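Local coordinates for protein manganese-containing pseudocatalase (Thermus thermophilus, PDB 2V8T) that probably breaks hydrogen peroxide down to water and oxygen, using a pair of manganese ions bound in each subunit, at residues L40-Y43 with M44-F48; K54-K57 with P58-D61; G201-M204 with T205-L208. All coordinates share one frame; numbering follows the deposited sequence. Where two conformers were deposited one is given.

Interaction 1: residues L40-Y43 with M44-F48; sequences LMNY and MYQSF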
loop_
_atom_site.group_PDB
_atom_site.type_symbol
_atom_site.label_atom_id
_atom_site.label_comp_id
_atom_site.label_asym_id
_atom_site.label_seq_id
_atom_site.Cartn_x
_atom_site.Cartn_y
_atom_site.Cartn_z
ATOM N N LEU A 40 -19.958 1.399 -6.190
ATOM C CA LEU A 40 -20.350 2.725 -5.728
ATOM C C LEU A 40 -19.397 3.775 -6.226
ATOM O O LEU A 40 -19.800 4.792 -6.826
ATOM C CB LEU A 40 -20.393 2.747 -4.208
ATOM C CG LEU A 40 -20.522 4.128 -3.592
ATOM C CD1 LEU A 40 -21.795 4.835 -4.015
ATOM C CD2 LEU A 40 -20.420 4.012 -2.061
ATOM N N MET A 41 -18.098 3.647 -5.895
ATOM C CA MET A 41 -17.200 4.760 -6.124
ATOM C C MET A 41 -16.864 4.922 -7.601
ATOM O O MET A 41 -16.639 6.051 -8.071
ATOM C CB MET A 41 -15.952 4.565 -5.269
ATOM C CG MET A 41 -16.233 4.703 -3.747
ATOM S SD MET A 41 -16.405 6.463 -3.254
ATOM C CE MET A 41 -17.363 6.396 -1.724
ATOM N N ASN A 42 -16.831 3.817 -8.363
ATOM C CA ASN A 42 -16.693 3.942 -9.798
ATOM C C ASN A 42 -17.813 4.833 -10.379
ATOM O O ASN A 42 -17.553 5.767 -11.116
ATOM C CB ASN A 42 -16.738 2.550 -10.491
ATOM C CG ASN A 42 -15.336 1.973 -10.578
ATOM O OD1 ASN A 42 -14.624 2.296 -11.504
ATOM N ND2 ASN A 42 -14.937 1.161 -9.607
ATOM N N TYR A 43 -19.059 4.460 -10.050
ATOM C CA TYR A 43 -20.170 5.200 -10.694
ATOM C C TYR A 43 -20.272 6.593 -10.124
ATOM O O TYR A 43 -20.632 7.544 -10.853
ATOM C CB TYR A 43 -21.453 4.418 -10.548
ATOM C CG TYR A 43 -21.352 2.986 -10.981
ATOM C CD1 TYR A 43 -20.408 2.500 -11.904
ATOM C CD2 TYR A 43 -22.216 2.044 -10.422
ATOM C CE1 TYR A 43 -20.285 1.160 -12.173
ATOM C CE2 TYR A 43 -22.140 0.694 -10.711
ATOM C CZ TYR A 43 -21.137 0.250 -11.593
ATOM O OH TYR A 43 -20.970 -1.072 -11.876
ATOM N N MET A 44 -19.970 6.768 -8.846
ATOM C CA MET A 44 -20.032 8.092 -8.250
ATOM C C MET A 44 -19.054 9.013 -8.955
ATOM O O MET A 44 -19.413 10.110 -9.410
ATOM C CB MET A 44 -19.757 8.026 -6.775
ATOM C CG MET A 44 -20.109 9.209 -6.039
ATOM S SD MET A 44 -21.860 9.665 -6.064
ATOM C CE MET A 44 -22.424 8.604 -5.225
ATOM N N TYR A 45 -17.761 8.619 -9.025
ATOM C CA TYR A 45 -16.778 9.491 -9.659
ATOM C C TYR A 45 -17.040 9.654 -11.140
ATOM O O TYR A 45 -16.872 10.750 -11.678
ATOM C CB TYR A 45 -15.357 9.041 -9.347
ATOM C CG TYR A 45 -14.934 9.506 -7.979
ATOM C CD1 TYR A 45 -14.239 10.689 -7.794
ATOM C CD2 TYR A 45 -15.280 8.828 -6.827
ATOM C CE1 TYR A 45 -13.929 11.150 -6.556
ATOM C CE2 TYR A 45 -14.988 9.278 -5.542
ATOM C CZ TYR A 45 -14.286 10.473 -5.446
ATOM O OH TYR A 45 -13.930 10.952 -4.188
ATOM N N GLN A 46 -17.444 8.576 -11.850
ATOM C CA GLN A 46 -17.791 8.768 -13.248
ATOM C C GLN A 46 -18.898 9.808 -13.390
ATOM O O GLN A 46 -18.906 10.630 -14.308
ATOM C CB GLN A 46 -18.235 7.450 -13.900
ATOM C CG GLN A 46 -17.066 6.494 -14.108
ATOM C CD GLN A 46 -17.562 5.116 -14.469
ATOM O OE1 GLN A 46 -18.731 4.964 -14.818
ATOM N NE2 GLN A 46 -16.711 4.106 -14.404
ATOM N N SER A 47 -19.902 9.770 -12.478
ATOM C CA SER A 47 -20.980 10.725 -12.569
ATOM C C SER A 47 -20.481 12.146 -12.326
ATOM O O SER A 47 -20.900 13.087 -13.022
ATOM C CB SER A 47 -22.135 10.357 -11.649
ATOM O OG SER A 47 -21.940 10.640 -10.272
ATOM N N PHE A 48 -19.583 12.340 -11.363
ATOM C CA PHE A 48 -19.017 13.674 -11.138
ATOM C C PHE A 48 -18.290 14.155 -12.395
ATOM O O PHE A 48 -18.400 15.316 -12.813
ATOM C CB PHE A 48 -18.043 13.669 -9.955
ATOM C CG PHE A 48 -18.626 13.239 -8.621
ATOM C CD1 PHE A 48 -19.981 13.291 -8.340
ATOM C CD2 PHE A 48 -17.747 12.834 -7.620
ATOM C CE1 PHE A 48 -20.455 12.935 -7.089
ATOM C CE2 PHE A 48 -18.232 12.488 -6.362
ATOM C CZ PHE A 48 -19.572 12.535 -6.101
#

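Interaction 2: residues K54-K57 with P58-D61; sequences KALK and PYYD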
loop_
_atom_site.group_PDB
_atom_site.type_symbol
_atom_site.label_atom_id
_atom_site.label_comp_id
_atom_site.label_asym_id
_atom_site.label_seq_id
_atom_site.Cartn_x
_atom_site.Cartn_y
_atom_site.Cartn_z
ATOM N N LYS A 54 -25.768 17.104 -20.373
ATOM C CA LYS A 54 -27.019 17.322 -21.120
ATOM C C LYS A 54 -26.989 16.592 -22.493
ATOM O O LYS A 54 -27.929 15.867 -22.832
ATOM C CB LYS A 54 -27.308 18.790 -21.301
ATOM C CG LYS A 54 -28.594 18.984 -22.154
ATOM C CD LYS A 54 -29.040 20.381 -22.256
ATOM C CE LYS A 54 -30.349 20.482 -23.012
ATOM N NZ LYS A 54 -30.857 21.842 -23.107
ATOM N N ALA A 55 -25.911 16.745 -23.255
ATOM C CA ALA A 55 -25.881 16.167 -24.622
ATOM C C ALA A 55 -25.959 14.644 -24.606
ATOM O O ALA A 55 -26.406 14.040 -25.573
ATOM C CB ALA A 55 -24.630 16.632 -25.346
ATOM N N LEU A 56 -25.456 14.032 -23.521
ATOM C CA LEU A 56 -25.483 12.587 -23.354
ATOM C C LEU A 56 -26.346 12.212 -22.126
ATOM O O LEU A 56 -26.085 11.220 -21.431
ATOM C CB LEU A 56 -24.068 12.006 -23.246
ATOM C CG LEU A 56 -23.243 12.174 -24.526
ATOM C CD1 LEU A 56 -21.765 11.965 -24.239
ATOM C CD2 LEU A 56 -23.738 11.215 -25.617
ATOM N N LYS A 57 -27.378 13.002 -21.883
ATOM C CA LYS A 57 -28.187 12.855 -20.672
ATOM C C LYS A 57 -28.692 11.469 -20.370
ATOM O O LYS A 57 -28.663 11.088 -19.195
ATOM C CB LYS A 57 -29.341 13.877 -20.666
ATOM C CG LYS A 57 -30.144 13.870 -19.380
ATOM C CD LYS A 57 -31.143 14.998 -19.353
ATOM C CE LYS A 57 -31.891 15.118 -18.055
ATOM N NZ LYS A 57 -32.574 13.863 -17.679
ATOM N N PRO A 58 -29.186 10.682 -21.326
ATOM C CA PRO A 58 -29.703 9.392 -20.905
ATOM C C PRO A 58 -28.635 8.536 -20.215
ATOM O O PRO A 58 -28.927 7.785 -19.248
ATOM C CB PRO A 58 -30.150 8.781 -22.252
ATOM C CG PRO A 58 -30.499 10.020 -23.117
ATOM C CD PRO A 58 -29.418 10.970 -22.747
ATOM N N TYR A 59 -27.408 8.641 -20.692
ATOM C CA TYR A 59 -26.285 7.868 -20.134
ATOM C C TYR A 59 -25.827 8.440 -18.816
ATOM O O TYR A 59 -25.479 7.685 -17.882
ATOM C CB TYR A 59 -25.127 7.859 -21.165
ATOM C CG TYR A 59 -25.576 7.337 -22.505
ATOM C CD1 TYR A 59 -25.725 5.993 -22.733
ATOM C CD2 TYR A 59 -25.915 8.221 -23.527
ATOM C CE1 TYR A 59 -26.223 5.543 -23.945
ATOM C CE2 TYR A 59 -26.421 7.777 -24.737
ATOM C CZ TYR A 59 -26.561 6.418 -24.949
ATOM O OH TYR A 59 -27.034 5.998 -26.163
ATOM N N TYR A 60 -25.825 9.756 -18.692
ATOM C CA TYR A 60 -25.530 10.414 -17.405
ATOM C C TYR A 60 -26.564 10.001 -16.359
ATOM O O TYR A 60 -26.198 9.627 -15.226
ATOM C CB TYR A 60 -25.512 11.915 -17.597
ATOM C CG TYR A 60 -25.351 12.658 -16.284
ATOM C CD1 TYR A 60 -24.208 12.519 -15.505
ATOM C CD2 TYR A 60 -26.351 13.499 -15.825
ATOM C CE1 TYR A 60 -24.082 13.176 -14.304
ATOM C CE2 TYR A 60 -26.227 14.169 -14.633
ATOM C CZ TYR A 60 -25.087 14.039 -13.872
ATOM O OH TYR A 60 -24.913 14.703 -12.683
ATOM N N ASP A 61 -27.839 10.060 -16.701
ATOM C CA ASP A 61 -28.872 9.685 -15.754
ATOM C C ASP A 61 -28.632 8.275 -15.247
ATOM O O ASP A 61 -28.772 7.982 -14.053
ATOM C CB ASP A 61 -30.309 9.631 -16.446
ATOM C CG ASP A 61 -30.954 11.032 -16.654
ATOM O OD1 ASP A 61 -30.298 12.081 -16.358
ATOM O OD2 ASP A 61 -32.128 11.019 -17.114
#

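Interaction 3: residues G201-M204 with T205-L208; sequences GVEM and TKML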
loop_
_atom_site.group_PDB
_atom_site.type_symbol
_atom_site.label_atom_id
_atom_site.label_comp_id
_atom_site.label_asym_id
_atom_site.label_seq_id
_atom_site.Cartn_x
_atom_site.Cartn_y
_atom_site.Cartn_z
ATOM N N GLY A 201 -23.815 -0.733 -31.117
ATOM C CA GLY A 201 -24.407 -1.779 -31.904
ATOM C C GLY A 201 -24.032 -3.188 -31.526
ATOM O O GLY A 201 -24.575 -4.139 -32.120
ATOM N N VAL A 202 -23.173 -3.351 -30.544
ATOM C CA VAL A 202 -22.740 -4.686 -30.117
ATOM C C VAL A 202 -23.723 -5.170 -29.045
ATOM O O VAL A 202 -24.012 -4.443 -28.089
ATOM C CB VAL A 202 -21.318 -4.629 -29.560
ATOM C CG1 VAL A 202 -20.878 -5.991 -29.026
ATOM C CG2 VAL A 202 -20.340 -4.115 -30.657
ATOM N N GLU A 203 -24.201 -6.395 -29.235
ATOM C CA GLU A 203 -25.296 -6.939 -28.432
ATOM C C GLU A 203 -24.797 -7.503 -27.107
ATOM O O GLU A 203 -24.849 -8.700 -26.834
ATOM C CB GLU A 203 -26.041 -8.020 -29.222
ATOM C CG GLU A 203 -26.697 -7.414 -30.467
ATOM C CD GLU A 203 -27.475 -8.435 -31.277
ATOM O OE1 GLU A 203 -27.734 -9.569 -30.754
ATOM O OE2 GLU A 203 -27.822 -8.056 -32.429
ATOM N N MET A 204 -24.283 -6.607 -26.250
ATOM C CA MET A 204 -23.633 -7.035 -25.015
ATOM C C MET A 204 -24.505 -7.866 -24.135
ATOM O O MET A 204 -24.019 -8.777 -23.433
ATOM C CB MET A 204 -23.110 -5.814 -24.263
ATOM C CG MET A 204 -21.969 -5.111 -24.932
ATOM S SD MET A 204 -20.521 -6.135 -25.228
ATOM C CE MET A 204 -20.000 -6.454 -23.540
ATOM N N THR A 205 -25.827 -7.598 -24.065
ATOM C CA THR A 205 -26.660 -8.385 -23.185
ATOM C C THR A 205 -26.729 -9.843 -23.598
ATOM O O THR A 205 -27.075 -10.697 -22.748
ATOM C CB THR A 205 -28.086 -7.821 -23.049
ATOM O OG1 THR A 205 -28.754 -7.818 -24.297
ATOM C CG2 THR A 205 -28.096 -6.438 -22.398
ATOM N N LYS A 206 -26.413 -10.182 -24.849
ATOM C CA LYS A 206 -26.420 -11.546 -25.269
ATOM C C LYS A 206 -25.294 -12.389 -24.640
ATOM O O LYS A 206 -25.349 -13.608 -24.647
ATOM C CB LYS A 206 -26.279 -11.627 -26.809
ATOM C CG LYS A 206 -26.055 -12.998 -27.469
ATOM C CD LYS A 206 -25.944 -12.882 -28.969
ATOM C CE LYS A 206 -25.478 -14.200 -29.565
ATOM N NZ LYS A 206 -25.472 -13.923 -31.053
ATOM N N MET A 207 -24.303 -11.722 -24.071
ATOM C CA MET A 207 -23.239 -12.412 -23.352
ATOM C C MET A 207 -23.683 -12.895 -21.987
ATOM O O MET A 207 -23.030 -13.726 -21.376
ATOM C CB MET A 207 -21.962 -11.356 -23.097
ATOM C CG MET A 207 -20.662 -12.074 -23.051
ATOM S SD MET A 207 -19.394 -10.921 -22.876
ATOM C CE MET A 207 -19.252 -10.381 -24.551
ATOM N N LEU A 208 -24.771 -12.336 -21.455
ATOM C CA LEU A 208 -25.209 -12.645 -20.104
ATOM C C LEU A 208 -25.936 -13.996 -20.092
ATOM O O LEU A 208 -26.604 -14.351 -21.079
ATOM C CB LEU A 208 -26.127 -11.541 -19.580
ATOM C CG LEU A 208 -25.456 -10.161 -19.491
ATOM C CD1 LEU A 208 -26.473 -9.058 -19.186
ATOM C CD2 LEU A 208 -24.325 -10.135 -18.451
#

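Interaction 1: residues L40-Y43 with M44-F48
Leu40, Met41, Asn42 and Tyr43 each hand their carbonyl oxygen to the amide four residues on, at Met44, Tyr45, Gln46 and Ser47, so this is unbroken alpha-helix in the middle of helix 36-49, with Met44 N 2.8 Å from Leu40 O. Three pairs of side chains then meet a turn apart: Leu40 with Met44, Met41 with Tyr45 and Asn42 with Gln46. Met41, which has two conformers, runs alongside Tyr45 in the modelled one: there the sulfur comes in at the ring's edge, SD lying 5.2 Å from the ring centroid and 89° off its normal, a Met-aromatic contact with CE2 the nearest ring atom. Met41 O also sits near the ring plane, 3.3 Å from Tyr45 CD2. On another side of the helix the methyl groups Leu40 CD1 and Met44 CE touch at 4.0 Å; Met44 reaches there because its chain bends at chi2 and chi3. Gln46 CG is anti to its own carbonyl carbon (chi1 -72°), which lays the side chain over Asn42 O, with CG 3.1 Å away. Its amide is turned 73° from that of Asn42, and the two do not bond to each other. Ser47 OG turns back to Met44 O at 2.7 Å, an oxygen that also accepts from Phe48 N, and reaches Arg4 of the second subunit as well. Tyr43 points its hydroxyl out of the helix to Glu155, a manganese ligand. In this ferritin-clan fold the buried amides of Asn42 and Gln46 are thus satisfied by Ser38 in the same helix, by the loop around Phe139 and by Asn151 of helix 144-166, and the Tyr43 hydroxyl acts as a second-shell group that probably helps to position a metal-binding carboxylate.

Interaction 2: residues K54-K57 with P58-D61
Lys57 reaches along the first turn of helix 57-85 to grip the carboxylate of Asp61. Its chain leaves with CG anti to the backbone N (chi1 -175°) and stays extended until chi4, where a bend of -55° swings the ammonium group in toward the acid. In the modelled conformer of Asp61, one of two, Lys57 NZ lies 2.9 Å from Asp61 OD2, on the syn lone pair of that oxygen. A weak second bond of 3.2 Å runs from Lys57 NZ to Asp61 OD1. The lysine chain also covers this second oxygen, its CG being 3.5 Å from Asp61 OD1. Asp61 comes to meet it with CG anti to its own carbonyl carbon. Beneath the salt bridge the backbone bond from Asp61 N to Lys57 O is nearly straight, with an angle of 173° at the hydrogen. This is an i to i+4 salt bridge at a helix start: Leu56, the third residue of a type I turn from Lys54 to Lys57, occupies the N-cap position, and its carbonyl accepts from Tyr60 N and, weakly, from Tyr59 N. Pro58 fits here, since a first-turn residue needs no N-H for a helical bond. Both ends of the ion pair have a second partner in Asp243, Lys57 NZ through its carboxylate and Asp61 OD2 through its backbone N. With an alanine here instead of Lys57, both carboxylates, of Asp61 and of Asp243, would probably lose the positive charge that pairs with them. Asp61 is a predicted calcium ligand. The Tyr59 ring sets CD2 4.2 Å from Leu56 CB, and its hydroxyl bonds to Ser198.

Interaction 3: residues G201-M204 with T205-L208
Met204 and Met207 lie side by side and point the same way, bringing their terminal methyls together with the two CE atoms 4.1 Å apart. They get there differently. Met204 folds at chi2 and chi3, whereas Met207 stays extended as far as its sulfur and turns only at chi3 (-80°). The backbone sets their spacing through a bond of 3.0 Å from Met207 N to Met204 O, the donor standing 53° out of the carbonyl plane. A similar i to i+3 bond, 2.9 Å long, joins Lys206 N to Glu203 O, so the chain makes a short turn after helix 172-200 without settling into regular alpha-helix. Across the exposed side the Glu203 and Lys206 chains cross at an angle; in the modelled conformers Glu203 OE1 approaches Lys206 CD at 4.2 Å, but Lys206 NZ stays 4.9 Å from Glu203 OE1 and bonds weakly to Gly201 O of the third subunit. Thr205 bonds through OG1 to Glu197, tying the turn back to that helix. Met204 and Met207 both pack on Met204 of the third subunit, so the methionine pair is an apolar patch at a subunit interface, while the nearby opposite charges would probably attract only weakly.

How the interactions relate
Interactions 1 and 2 follow each other in the chain, on helix 36-49 and at the start of helix 57-85, with centres 14 Å apart. They touch where Ser47 O lies 3.4 Å from Tyr60 CE1, and both pack against the second subunit. Interaction 3 stands apart, its centre 23 Å from that of interaction 1 and 21 Å from that of interaction 2, and it faces the third subunit instead. Of the three, interaction 1 approaches the dimanganese site most directly: the Tyr43 side chain is about 4 Å from a manganese ion. In residues 201-208 the Leu208 side chain stays about 12 Å from one. Asp61 in interaction 2 belongs to the predicted calcium site.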